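Local coordinates for protein cruciferin (Brassica napus, PDB 3KGL) that probably serves as a seed storage protein, a nutrient reservoir of the 11S globulin family built from two cupin domains, at residues Tyr56-Lys65 with Ala156-Trp164; Leu318-Leu326 with Phe400-Ile408. All coordinates share one frame; numbering follows the deposited sequence.

Contact 1 (Tyr56-Lys65 with Ala156-Trp164)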
ATOM      1  N   TYR A  56      20.676  25.917  -2.347  1.00 46.62           N
ATOM      2  CA  TYR A  56      19.348  25.376  -2.630  1.00 50.19           C
ATOM      3  C   TYR A  56      18.528  25.406  -1.335  1.00 39.70           C
ATOM      4  O   TYR A  56      18.874  24.732  -0.371  1.00 43.29           O
ATOM      5  CB  TYR A  56      19.439  23.950  -3.173  1.00 44.81           C
ATOM      6  CG  TYR A  56      18.086  23.295  -3.331  1.00 56.51           C
ATOM      7  CD1 TYR A  56      17.436  23.285  -4.555  1.00 62.52           C
ATOM      8  CD2 TYR A  56      17.447  22.703  -2.250  1.00 35.52           C
ATOM      9  CE1 TYR A  56      16.191  22.700  -4.700  1.00 52.98           C
ATOM     10  CE2 TYR A  56      16.201  22.115  -2.388  1.00 58.01           C
ATOM     11  CZ  TYR A  56      15.579  22.113  -3.614  1.00 34.09           C
ATOM     12  OH  TYR A  56      14.340  21.527  -3.757  1.00 35.36           O
ATOM     13  N   LEU A  57      17.445  26.184  -1.326  1.00 57.34           N
ATOM     14  CA  LEU A  57      16.741  26.539  -0.094  1.00 14.56           C
ATOM     15  C   LEU A  57      15.826  25.428   0.375  1.00 39.81           C
ATOM     16  O   LEU A  57      15.283  24.687  -0.440  1.00 42.48           O
ATOM     17  CB  LEU A  57      15.962  27.838  -0.293  1.00 38.99           C
ATOM     18  CG  LEU A  57      16.820  29.099  -0.460  1.00 29.16           C
ATOM     19  CD1 LEU A  57      16.000  30.275  -0.925  1.00 26.26           C
ATOM     20  CD2 LEU A  57      17.490  29.437   0.846  1.00 38.79           C
ATOM     21  N   PRO A  58      15.650  25.315   1.702  1.00 54.73           N
ATOM     22  CA  PRO A  58      14.931  24.241   2.394  1.00 24.75           C
ATOM     23  C   PRO A  58      13.581  23.900   1.766  1.00 43.09           C
ATOM     24  O   PRO A  58      12.687  24.750   1.656  1.00 24.09           O
ATOM     25  CB  PRO A  58      14.717  24.813   3.797  1.00 15.37           C
ATOM     26  CG  PRO A  58      15.807  25.729   3.987  1.00 59.39           C
ATOM     27  CD  PRO A  58      16.093  26.353   2.643  1.00 55.10           C
ATOM     28  N   SER A  59      13.450  22.636   1.375  1.00 44.31           N
ATOM     29  CA  SER A  59      12.208  22.099   0.838  1.00 29.97           C
ATOM     30  C   SER A  59      11.934  20.741   1.471  1.00 40.46           C
ATOM     31  O   SER A  59      12.861  19.979   1.775  1.00 40.02           O
ATOM     32  CB  SER A  59      12.295  21.952  -0.690  1.00 29.62           C
ATOM     33  OG  SER A  59      13.083  20.827  -1.073  1.00 32.96           O
ATOM     34  N   PHE A  60      10.657  20.439   1.670  1.00 33.32           N
ATOM     35  CA  PHE A  60      10.271  19.090   2.061  1.00 42.06           C
ATOM     36  C   PHE A  60       9.256  18.485   1.089  1.00 45.73           C
ATOM     37  O   PHE A  60       8.506  19.199   0.412  1.00 22.28           O
ATOM     38  CB  PHE A  60       9.793  19.021   3.524  1.00 53.20           C
ATOM     39  CG  PHE A  60       8.438  19.655   3.778  1.00 43.19           C
ATOM     40  CD1 PHE A  60       7.273  19.005   3.428  1.00 23.58           C
ATOM     41  CD2 PHE A  60       8.338  20.881   4.412  1.00 30.44           C
ATOM     42  CE1 PHE A  60       6.043  19.575   3.676  1.00 31.44           C
ATOM     43  CE2 PHE A  60       7.109  21.453   4.665  1.00 19.49           C
ATOM     44  CZ  PHE A  60       5.965  20.803   4.296  1.00 28.74           C
ATOM     45  N   PHE A  61       9.244  17.160   1.035  1.00 35.65           N
ATOM     46  CA  PHE A  61       8.450  16.437   0.056  1.00 39.49           C
ATOM     47  C   PHE A  61       7.397  15.551   0.695  1.00 24.78           C
ATOM     48  O   PHE A  61       7.457  15.273   1.890  1.00 31.42           O
ATOM     49  CB  PHE A  61       9.371  15.606  -0.832  1.00 43.77           C
ATOM     50  CG  PHE A  61      10.294  16.437  -1.654  1.00 45.42           C
ATOM     51  CD1 PHE A  61       9.979  16.747  -2.967  1.00 30.27           C
ATOM     52  CD2 PHE A  61      11.460  16.948  -1.101  1.00 43.74           C
ATOM     53  CE1 PHE A  61      10.823  17.538  -3.729  1.00 67.23           C
ATOM     54  CE2 PHE A  61      12.310  17.739  -1.850  1.00 75.92           C
ATOM     55  CZ  PHE A  61      11.991  18.037  -3.173  1.00 62.04           C
ATOM     56  N   SER A  62       6.437  15.118  -0.120  1.00 36.67           N
ATOM     57  CA  SER A  62       5.326  14.283   0.333  1.00 38.21           C
ATOM     58  C   SER A  62       5.607  12.793   0.091  1.00 52.46           C
ATOM     59  O   SER A  62       4.781  11.930   0.396  1.00 25.76           O
ATOM     60  CB  SER A  62       4.030  14.707  -0.366  1.00 25.61           C
ATOM     61  OG  SER A  62       4.130  14.564  -1.780  1.00 61.51           O
ATOM     62  N   THR A  63       6.780  12.507  -0.460  1.00 43.87           N
ATOM     63  CA  THR A  63       7.175  11.146  -0.771  1.00 27.90           C
ATOM     64  C   THR A  63       8.592  10.907  -0.298  1.00 20.55           C
ATOM     65  O   THR A  63       9.324  11.848  -0.001  1.00 57.59           O
ATOM     66  CB  THR A  63       7.208  10.925  -2.270  1.00 38.92           C
ATOM     67  OG1 THR A  63       8.287  11.691  -2.824  1.00 24.69           O
ATOM     68  CG2 THR A  63       5.896  11.347  -2.897  1.00 16.65           C
ATOM     69  N   ALA A  64       8.982   9.643  -0.245  1.00 37.40           N
ATOM     70  CA  ALA A  64      10.362   9.298   0.048  1.00 17.96           C
ATOM     71  C   ALA A  64      11.309   9.920  -0.987  1.00 28.51           C
ATOM     72  O   ALA A  64      10.937  10.176  -2.124  1.00 18.95           O
ATOM     73  CB  ALA A  64      10.517   7.804   0.072  1.00 49.50           C
ATOM     74  N   LYS A  65      12.540  10.163  -0.578  1.00 44.39           N
ATOM     75  CA  LYS A  65      13.508  10.818  -1.429  1.00 23.44           C
ATOM     76  C   LYS A  65      14.812  10.093  -1.214  1.00 28.09           C
ATOM     77  O   LYS A  65      15.235   9.877  -0.081  1.00 35.53           O
ATOM     78  CB  LYS A  65      13.658  12.286  -1.010  1.00 56.70           C
ATOM     79  CG  LYS A  65      14.120  13.226  -2.115  1.00 31.98           C
ATOM     80  CD  LYS A  65      14.139  14.695  -1.666  1.00 42.40           C
ATOM     81  CE  LYS A  65      15.535  15.153  -1.242  1.00 84.16           C
ATOM     82  NZ  LYS A  65      15.909  16.516  -1.775  1.00 32.85           N
ATOM     83  N   ALA A 156      19.253   9.728   2.247  1.00 56.81           N
ATOM     84  CA  ALA A 156      17.847   9.326   2.386  1.00 41.95           C
ATOM     85  C   ALA A 156      17.002  10.340   3.159  1.00 58.59           C
ATOM     86  O   ALA A 156      17.460  10.958   4.128  1.00 46.68           O
ATOM     87  CB  ALA A 156      17.732   7.966   3.012  1.00 11.63           C
ATOM     88  N   THR A 157      15.757  10.493   2.716  1.00 35.46           N
ATOM     89  CA  THR A 157      14.863  11.486   3.276  1.00 35.28           C
ATOM     90  C   THR A 157      13.444  10.965   3.441  1.00 34.23           C
ATOM     91  O   THR A 157      12.819  10.534   2.482  1.00 62.86           O
ATOM     92  CB  THR A 157      14.869  12.766   2.430  1.00 47.74           C
ATOM     93  OG1 THR A 157      15.730  13.727   3.048  1.00 62.21           O
ATOM     94  CG2 THR A 157      13.470  13.358   2.319  1.00 91.20           C
ATOM     95  N   HIS A 158      12.955  11.004   4.675  1.00 49.19           N
ATOM     96  CA  HIS A 158      11.587  10.623   5.008  1.00 42.53           C
ATOM     97  C   HIS A 158      10.615  11.670   4.492  1.00 23.05           C
ATOM     98  O   HIS A 158      10.934  12.848   4.500  1.00 35.54           O
ATOM     99  CB  HIS A 158      11.456  10.538   6.534  1.00 46.82           C
ATOM    100  CG  HIS A 158      11.098   9.177   7.045  1.00100.23           C
ATOM    101  ND1 HIS A 158      12.019   8.157   7.157  1.00 75.26           N
ATOM    102  CD2 HIS A 158       9.920   8.672   7.486  1.00120.49           C
ATOM    103  CE1 HIS A 158      11.421   7.080   7.637  1.00103.55           C
ATOM    104  NE2 HIS A 158      10.148   7.366   7.846  1.00101.48           N
ATOM    105  N   PRO A 159       9.416  11.255   4.055  1.00 24.66           N
ATOM    106  CA  PRO A 159       8.412  12.287   3.766  1.00 18.00           C
ATOM    107  C   PRO A 159       8.310  13.231   4.955  1.00 50.80           C
ATOM    108  O   PRO A 159       8.184  12.754   6.088  1.00 53.38           O
ATOM    109  CB  PRO A 159       7.107  11.495   3.634  1.00 12.62           C
ATOM    110  CG  PRO A 159       7.527  10.120   3.244  1.00 32.58           C
ATOM    111  CD  PRO A 159       8.915   9.892   3.819  1.00 30.69           C
ATOM    112  N   GLY A 160       8.380  14.537   4.714  1.00 23.00           N
ATOM    113  CA  GLY A 160       8.231  15.504   5.782  1.00 31.58           C
ATOM    114  C   GLY A 160       9.523  16.104   6.292  1.00 45.24           C
ATOM    115  O   GLY A 160       9.502  17.101   7.015  1.00 49.49           O
ATOM    116  N   VAL A 161      10.651  15.501   5.926  1.00 41.27           N
ATOM    117  CA  VAL A 161      11.961  16.036   6.297  1.00 23.61           C
ATOM    118  C   VAL A 161      12.414  17.148   5.347  1.00 39.91           C
ATOM    119  O   VAL A 161      12.403  16.968   4.130  1.00 57.88           O
ATOM    120  CB  VAL A 161      13.023  14.936   6.282  1.00 43.28           C
ATOM    121  CG1 VAL A 161      14.369  15.510   6.666  1.00 66.50           C
ATOM    122  CG2 VAL A 161      12.626  13.787   7.206  1.00 39.29           C
ATOM    123  N   ALA A 162      12.815  18.289   5.894  1.00 13.12           N
ATOM    124  CA  ALA A 162      13.289  19.395   5.068  1.00 37.88           C
ATOM    125  C   ALA A 162      14.794  19.335   4.876  1.00 17.79           C
ATOM    126  O   ALA A 162      15.511  19.044   5.819  1.00 29.75           O
ATOM    127  CB  ALA A 162      12.905  20.719   5.683  1.00 29.12           C
ATOM    128  N   GLN A 163      15.261  19.613   3.655  1.00 36.73           N
ATOM    129  CA  GLN A 163      16.696  19.643   3.330  1.00 12.42           C
ATOM    130  C   GLN A 163      17.072  20.825   2.458  1.00 46.27           C
ATOM    131  O   GLN A 163      16.298  21.244   1.597  1.00 54.37           O
ATOM    132  CB  GLN A 163      17.112  18.392   2.581  1.00 17.78           C
ATOM    133  CG  GLN A 163      17.595  17.274   3.455  1.00 49.73           C
ATOM    134  CD  GLN A 163      17.858  16.021   2.658  1.00 34.84           C
ATOM    135  OE1 GLN A 163      17.670  16.006   1.447  1.00 53.39           O
ATOM    136  NE2 GLN A 163      18.288  14.959   3.333  1.00 87.62           N
ATOM    137  N   TRP A 164      18.280  21.338   2.674  1.00 45.23           N
ATOM    138  CA  TRP A 164      18.852  22.416   1.867  1.00 36.14           C
ATOM    139  C   TRP A 164      20.292  22.042   1.511  1.00 46.01           C
ATOM    140  O   TRP A 164      20.983  21.403   2.303  1.00 42.95           O
ATOM    141  CB  TRP A 164      18.827  23.752   2.625  1.00 27.42           C
ATOM    142  CG  TRP A 164      19.508  23.681   3.963  1.00 44.67           C
ATOM    143  CD1 TRP A 164      18.913  23.447   5.167  1.00 62.30           C
ATOM    144  CD2 TRP A 164      20.909  23.817   4.231  1.00 31.96           C
ATOM    145  NE1 TRP A 164      19.854  23.429   6.165  1.00 55.26           N
ATOM    146  CE2 TRP A 164      21.086  23.653   5.619  1.00 30.36           C
ATOM    147  CE3 TRP A 164      22.029  24.062   3.435  1.00 48.99           C
ATOM    148  CZ2 TRP A 164      22.331  23.726   6.224  1.00 34.12           C
ATOM    149  CZ3 TRP A 164      23.270  24.136   4.040  1.00 24.52           C
ATOM    150  CH2 TRP A 164      23.409  23.968   5.419  1.00 59.51           C
TER
HETATM  151  O   HOH W   1      10.844  15.500   2.380  1.00 44.16           O
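Ser59 and Gln163 trade two backbone bonds as an antiparallel hydrogen-bonded pair, Gln163 N reaching Ser59 O at 3.1 Å and 164°. This is the closely knit part of the contact, where strand 54-61 runs beside strand 162-166. Pro58 CD rests 3.8 Å from Trp164 CB, and Phe60 CB lies against Ala162 CB. With CG between its backbone N and carbonyl carbon (chi1 72°), Phe60 turns its ring away from Ala162, toward Phe195 of its own chain and Trp340 of the second subunit. Further on, both segments pass into the other sheet of the cupin barrel, and Lys65 with Thr157 forms a second two-bond pair: Thr157 N meets Lys65 O at 2.9 Å in the carbonyl plane, while Thr157 CG2 lies 3.5 Å from Lys65 CB. The Lys65 chain bends late, bringing CE 3.5 Å from Gln163 OE1, and its NZ has a weak hydrogen bond to Tyr48 OH.

Between these pairs the joining is looser. A type II turn, His158 to Val161, takes the chain round, and a water stands in for direct pairing, accepting from Phe61 N (2.7 Å) and lying 2.8 Å from Val161 O. Gly160 N still bonds Phe61 O, nearly along the C=O axis. Pro159 CG rests against the backbone of Thr63 and Ala64, 3.8 Å from Ala64 N; a glycine in its place would probably leave Thr63 and Ala64 without this apolar cover and set the turn free to flex. The chemistry thus implies a buried seam held mainly by backbone bonds, with water bridging where the strands part.

Contact 2 (Leu318-Leu326 with Phe400-Ile408); sequences LRFLRLSAL and FKTNANAQI
An antiparallel strand pair of the C-terminal cupin barrel, Ser324 with Lys401, anchors this contact. Lys401 N bonds Ser324 O at 2.9 Å and 146°, its donor standing above the carbonyl plane; the return bond from Ser324 N is weak. One step along, on the other face, Ala325 CB comes 4.3 Å from Phe400 CD1. The extended Lys401 chain crosses Leu326 obliquely, its NZ held by Asn341, and Leu326 CD1 also meets Ile408 CD1 at 3.7 Å, the two side chains crossing at about a right angle.

Beyond Lys401 the chain leaves the strand in an Asx turn: Asn403 OD1 takes the N-H of Asn405 on a lone pair, in the carbonyl plane. The turn carries Ala404 to the short helix 318-321, where its CB lies 3.7 Å from Arg319 CA. Ala404 CA also points its hydrogen at Leu323 O, 3.3 Å away. As modelled, though poorly ordered, the Arg319 chain bends at chi2 and chi3, which brings NE 3.7 Å from Ala404 CB; its NH1 forms a salt bridge with Glu280 of the third subunit. Leu323 CD2 packs on Thr402 and approaches Lys401 O.

Strand 305-310 lies beside Leu326, through Ile307 and Thr309, while Leu323, Ala325 and Phe400 face Leu66 of strand 65-71, and Phe400 goes on to Val176 and Val178 of strand 173-180.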
ATOM      1  N   LEU A 318      15.957   2.763   5.574  1.00 31.90           N
ATOM      2  CA  LEU A 318      15.443   2.414   4.249  1.00 43.42           C
ATOM      3  C   LEU A 318      14.242   1.471   4.265  1.00 58.30           C
ATOM      4  O   LEU A 318      13.418   1.510   3.352  1.00 45.74           O
ATOM      5  CB  LEU A 318      16.545   1.816   3.382  1.00 22.44           C
ATOM      6  CG  LEU A 318      17.491   2.880   2.851  1.00 26.81           C
ATOM      7  CD1 LEU A 318      18.658   2.278   2.080  1.00 14.94           C
ATOM      8  CD2 LEU A 318      16.701   3.851   2.007  1.00 26.36           C
ATOM      9  N   ARG A 319      14.157   0.624   5.288  1.00 59.38           N
ATOM     10  CA  ARG A 319      13.050  -0.321   5.432  1.00 47.05           C
ATOM     11  C   ARG A 319      11.725   0.426   5.550  1.00 61.22           C
ATOM     12  O   ARG A 319      10.654  -0.136   5.331  1.00 65.64           O
ATOM     13  CB  ARG A 319      13.261  -1.229   6.649  1.00 23.21           C
ATOM     14  CG  ARG A 319      12.172  -2.287   6.843  1.00 95.03           C
ATOM     15  CD  ARG A 319      11.849  -3.047   5.544  1.00 85.76           C
ATOM     16  NE  ARG A 319      13.024  -3.695   4.957  1.00123.30           N
ATOM     17  CZ  ARG A 319      13.333  -4.982   5.104  1.00131.07           C
ATOM     18  NH1 ARG A 319      12.553  -5.780   5.822  1.00111.12           N
ATOM     19  NH2 ARG A 319      14.426  -5.473   4.530  1.00111.67           N
ATOM     20  N   PHE A 320      11.805   1.705   5.890  1.00 46.34           N
ATOM     21  CA  PHE A 320      10.618   2.524   5.984  1.00 27.71           C
ATOM     22  C   PHE A 320      10.377   3.230   4.669  1.00 35.54           C
ATOM     23  O   PHE A 320       9.239   3.274   4.200  1.00 58.26           O
ATOM     24  CB  PHE A 320      10.741   3.521   7.138  1.00 41.77           C
ATOM     25  CG  PHE A 320      10.947   2.863   8.481  1.00 87.41           C
ATOM     26  CD1 PHE A 320      10.029   1.936   8.963  1.00 68.42           C
ATOM     27  CD2 PHE A 320      12.055   3.165   9.261  1.00 85.39           C
ATOM     28  CE1 PHE A 320      10.212   1.328  10.189  1.00 36.70           C
ATOM     29  CE2 PHE A 320      12.245   2.557  10.493  1.00 84.50           C
ATOM     30  CZ  PHE A 320      11.321   1.637  10.956  1.00 91.52           C
ATOM     31  N   LEU A 321      11.452   3.755   4.076  1.00 36.29           N
ATOM     32  CA  LEU A 321      11.402   4.422   2.764  1.00 32.50           C
ATOM     33  C   LEU A 321      10.964   3.530   1.599  1.00 57.80           C
ATOM     34  O   LEU A 321      10.457   4.035   0.595  1.00 55.45           O
ATOM     35  CB  LEU A 321      12.752   5.048   2.415  1.00 28.75           C
ATOM     36  CG  LEU A 321      12.877   6.544   2.713  1.00 34.61           C
ATOM     37  CD1 LEU A 321      12.375   6.873   4.100  1.00 77.57           C
ATOM     38  CD2 LEU A 321      14.305   6.992   2.557  1.00 43.67           C
ATOM     39  N   ARG A 322      11.154   2.219   1.731  1.00 27.31           N
ATOM     40  CA  ARG A 322      10.852   1.289   0.651  1.00 38.16           C
ATOM     41  C   ARG A 322      11.673   1.662  -0.609  1.00 71.48           C
ATOM     42  O   ARG A 322      11.141   1.707  -1.725  1.00 51.09           O
ATOM     43  CB  ARG A 322       9.342   1.266   0.353  1.00 53.78           C
ATOM     44  CG  ARG A 322       8.454   0.546   1.381  1.00 21.90           C
ATOM     45  CD  ARG A 322       6.948   0.595   0.977  1.00 73.27           C
ATOM     46  NE  ARG A 322       6.676   0.184  -0.412  1.00 97.30           N
ATOM     47  CZ  ARG A 322       5.486   0.248  -1.017  1.00 79.33           C
ATOM     48  NH1 ARG A 322       4.421   0.711  -0.372  1.00 29.33           N
ATOM     49  NH2 ARG A 322       5.357  -0.155  -2.280  1.00 60.26           N
ATOM     50  N   LEU A 323      12.963   1.941  -0.406  1.00 44.03           N
ATOM     51  CA  LEU A 323      13.888   2.331  -1.482  1.00 34.31           C
ATOM     52  C   LEU A 323      15.290   1.738  -1.288  1.00 41.77           C
ATOM     53  O   LEU A 323      15.692   1.399  -0.176  1.00 53.06           O
ATOM     54  CB  LEU A 323      13.973   3.856  -1.649  1.00 20.53           C
ATOM     55  CG  LEU A 323      12.769   4.573  -2.268  1.00 13.50           C
ATOM     56  CD1 LEU A 323      12.975   6.061  -2.318  1.00 26.81           C
ATOM     57  CD2 LEU A 323      12.530   4.054  -3.653  1.00 32.20           C
ATOM     58  N   SER A 324      16.025   1.630  -2.390  1.00 56.70           N
ATOM     59  CA  SER A 324      17.223   0.802  -2.491  1.00 58.84           C
ATOM     60  C   SER A 324      18.086   1.463  -3.561  1.00 50.70           C
ATOM     61  O   SER A 324      17.553   2.100  -4.469  1.00 36.47           O
ATOM     62  CB  SER A 324      16.817  -0.634  -2.904  1.00 15.14           C
ATOM     63  OG  SER A 324      17.908  -1.440  -3.317  1.00 46.92           O
ATOM     64  N   ALA A 325      19.407   1.352  -3.464  1.00 41.20           N
ATOM     65  CA  ALA A 325      20.251   1.912  -4.518  1.00 30.88           C
ATOM     66  C   ALA A 325      21.375   0.970  -4.923  1.00 41.64           C
ATOM     67  O   ALA A 325      21.743   0.064  -4.167  1.00 44.86           O
ATOM     68  CB  ALA A 325      20.796   3.285  -4.119  1.00 24.68           C
ATOM     69  N   LEU A 326      21.896   1.193  -6.131  1.00 43.29           N
ATOM     70  CA  LEU A 326      22.991   0.401  -6.702  1.00 60.60           C
ATOM     71  C   LEU A 326      23.927   1.276  -7.553  1.00 43.17           C
ATOM     72  O   LEU A 326      23.535   1.750  -8.617  1.00 38.01           O
ATOM     73  CB  LEU A 326      22.434  -0.757  -7.548  1.00 29.11           C
ATOM     74  CG  LEU A 326      23.425  -1.758  -8.159  1.00 33.47           C
ATOM     75  CD1 LEU A 326      22.711  -2.972  -8.731  1.00 74.90           C
ATOM     76  CD2 LEU A 326      24.275  -1.114  -9.231  1.00 49.76           C
ATOM     77  N   PHE A 400      18.243   3.421  -8.893  1.00 34.52           N
ATOM     78  CA  PHE A 400      17.360   3.544  -7.734  1.00 32.03           C
ATOM     79  C   PHE A 400      16.226   2.529  -7.831  1.00 31.21           C
ATOM     80  O   PHE A 400      15.359   2.655  -8.686  1.00 25.87           O
ATOM     81  CB  PHE A 400      16.746   4.940  -7.647  1.00 16.78           C
ATOM     82  CG  PHE A 400      17.723   6.022  -7.310  1.00 30.88           C
ATOM     83  CD1 PHE A 400      18.246   6.133  -6.035  1.00 60.98           C
ATOM     84  CD2 PHE A 400      18.102   6.946  -8.258  1.00 48.09           C
ATOM     85  CE1 PHE A 400      19.142   7.144  -5.717  1.00 46.24           C
ATOM     86  CE2 PHE A 400      18.994   7.956  -7.944  1.00 62.37           C
ATOM     87  CZ  PHE A 400      19.513   8.053  -6.672  1.00 38.27           C
ATOM     88  N   LYS A 401      16.222   1.538  -6.946  1.00 40.44           N
ATOM     89  CA  LYS A 401      15.185   0.502  -6.953  1.00 43.36           C
ATOM     90  C   LYS A 401      14.050   0.800  -5.958  1.00 46.58           C
ATOM     91  O   LYS A 401      14.270   1.459  -4.947  1.00 30.83           O
ATOM     92  CB  LYS A 401      15.821  -0.861  -6.688  1.00 12.72           C
ATOM     93  CG  LYS A 401      17.123  -1.031  -7.441  1.00 41.26           C
ATOM     94  CD  LYS A 401      17.431  -2.481  -7.773  1.00 32.54           C
ATOM     95  CE  LYS A 401      18.595  -2.551  -8.728  1.00 21.70           C
ATOM     96  NZ  LYS A 401      19.010  -3.932  -9.021  1.00 70.78           N
ATOM     97  N   THR A 402      12.837   0.331  -6.249  1.00 41.41           N
ATOM     98  CA  THR A 402      11.686   0.635  -5.388  1.00 44.54           C
ATOM     99  C   THR A 402      11.366  -0.478  -4.405  1.00 47.10           C
ATOM    100  O   THR A 402      10.205  -0.849  -4.226  1.00 35.99           O
ATOM    101  CB  THR A 402      10.420   0.950  -6.186  1.00 29.95           C
ATOM    102  OG1 THR A 402      10.226  -0.060  -7.184  1.00 33.71           O
ATOM    103  CG2 THR A 402      10.554   2.297  -6.845  1.00 23.89           C
ATOM    104  N   ASN A 403      12.408  -1.001  -3.777  1.00  8.23           N
ATOM    105  CA  ASN A 403      12.259  -1.915  -2.670  1.00 47.16           C
ATOM    106  C   ASN A 403      13.368  -1.614  -1.687  1.00 45.54           C
ATOM    107  O   ASN A 403      14.509  -1.424  -2.093  1.00 46.17           O
ATOM    108  CB  ASN A 403      12.343  -3.374  -3.144  1.00 32.01           C
ATOM    109  CG  ASN A 403      11.654  -4.340  -2.183  1.00 47.78           C
ATOM    110  OD1 ASN A 403      12.062  -4.494  -1.028  1.00 28.11           O
ATOM    111  ND2 ASN A 403      10.585  -4.974  -2.654  1.00 39.90           N
ATOM    112  N   ALA A 404      13.043  -1.559  -0.402  1.00 29.62           N
ATOM    113  CA  ALA A 404      14.076  -1.372   0.612  1.00 48.25           C
ATOM    114  C   ALA A 404      15.253  -2.334   0.406  1.00 58.89           C
ATOM    115  O   ALA A 404      16.417  -1.937   0.526  1.00 60.65           O
ATOM    116  CB  ALA A 404      13.489  -1.525   2.005  1.00 84.46           C
ATOM    117  N   ASN A 405      14.941  -3.595   0.105  1.00 49.25           N
ATOM    118  CA  ASN A 405      15.954  -4.589  -0.259  1.00 49.53           C
ATOM    119  C   ASN A 405      15.664  -5.256  -1.613  1.00 38.30           C
ATOM    120  O   ASN A 405      14.728  -6.045  -1.737  1.00 42.96           O
ATOM    121  CB  ASN A 405      16.106  -5.641   0.846  1.00 43.41           C
ATOM    122  CG  ASN A 405      17.182  -6.679   0.526  1.00111.11           C
ATOM    123  OD1 ASN A 405      17.151  -7.324  -0.524  1.00106.43           O
ATOM    124  ND2 ASN A 405      18.135  -6.843   1.436  1.00125.68           N
ATOM    125  N   ALA A 406      16.471  -4.948  -2.626  1.00 44.03           N
ATOM    126  CA  ALA A 406      16.211  -5.457  -3.973  1.00 57.16           C
ATOM    127  C   ALA A 406      16.882  -6.799  -4.250  1.00 38.10           C
ATOM    128  O   ALA A 406      18.045  -6.998  -3.917  1.00 99.23           O
ATOM    129  CB  ALA A 406      16.638  -4.443  -5.009  1.00 16.37           C
ATOM    130  N   GLN A 407      16.139  -7.712  -4.864  1.00 21.21           N
ATOM    131  CA  GLN A 407      16.691  -8.988  -5.303  1.00 42.30           C
ATOM    132  C   GLN A 407      16.969  -9.000  -6.814  1.00 40.74           C
ATOM    133  O   GLN A 407      16.044  -8.990  -7.623  1.00 35.39           O
ATOM    134  CB  GLN A 407      15.729 -10.132  -4.952  1.00 20.51           C
ATOM    135  CG  GLN A 407      16.364 -11.530  -4.938  1.00 69.07           C
ATOM    136  CD  GLN A 407      17.069 -11.863  -3.620  1.00116.85           C
ATOM    137  OE1 GLN A 407      16.834 -11.223  -2.594  1.00 60.63           O
ATOM    138  NE2 GLN A 407      17.934 -12.879  -3.648  1.00104.26           N
ATOM    139  N   ILE A 408      18.239  -9.031  -7.198  1.00 42.70           N
ATOM    140  CA  ILE A 408      18.595  -9.213  -8.603  1.00 29.31           C
ATOM    141  C   ILE A 408      18.670 -10.715  -8.948  1.00 13.64           C
ATOM    142  O   ILE A 408      19.190 -11.516  -8.174  1.00 53.39           O
ATOM    143  CB  ILE A 408      19.945  -8.534  -8.935  1.00 24.94           C
ATOM    144  CG1 ILE A 408      20.100  -7.235  -8.158  1.00 31.49           C
ATOM    145  CG2 ILE A 408      20.068  -8.243 -10.421  1.00 47.96           C
ATOM    146  CD1 ILE A 408      21.152  -6.314  -8.727  1.00 56.75           C
TER

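In the fold
Contact 1 belongs to the N-terminal cupin range and contact 2 to the C-terminal one, their centres about 18 Å apart. Both are buried, yet contact 1 is the more enclosed; contact 2 runs out to an exposed arginine at its helix. Each has antiparallel strand bonds, but contact 1 pairs its segments at two separate places with a water between, whereas contact 2 has one short ladder and then relies on apolar packing and an Asx turn. They hold different strands and meet directly: Leu321 of helix 318-321 packs on Ala64, Ala156 and His158, joining the two domains. Different subunits border them, the second at contact 1 and the third at contact 2.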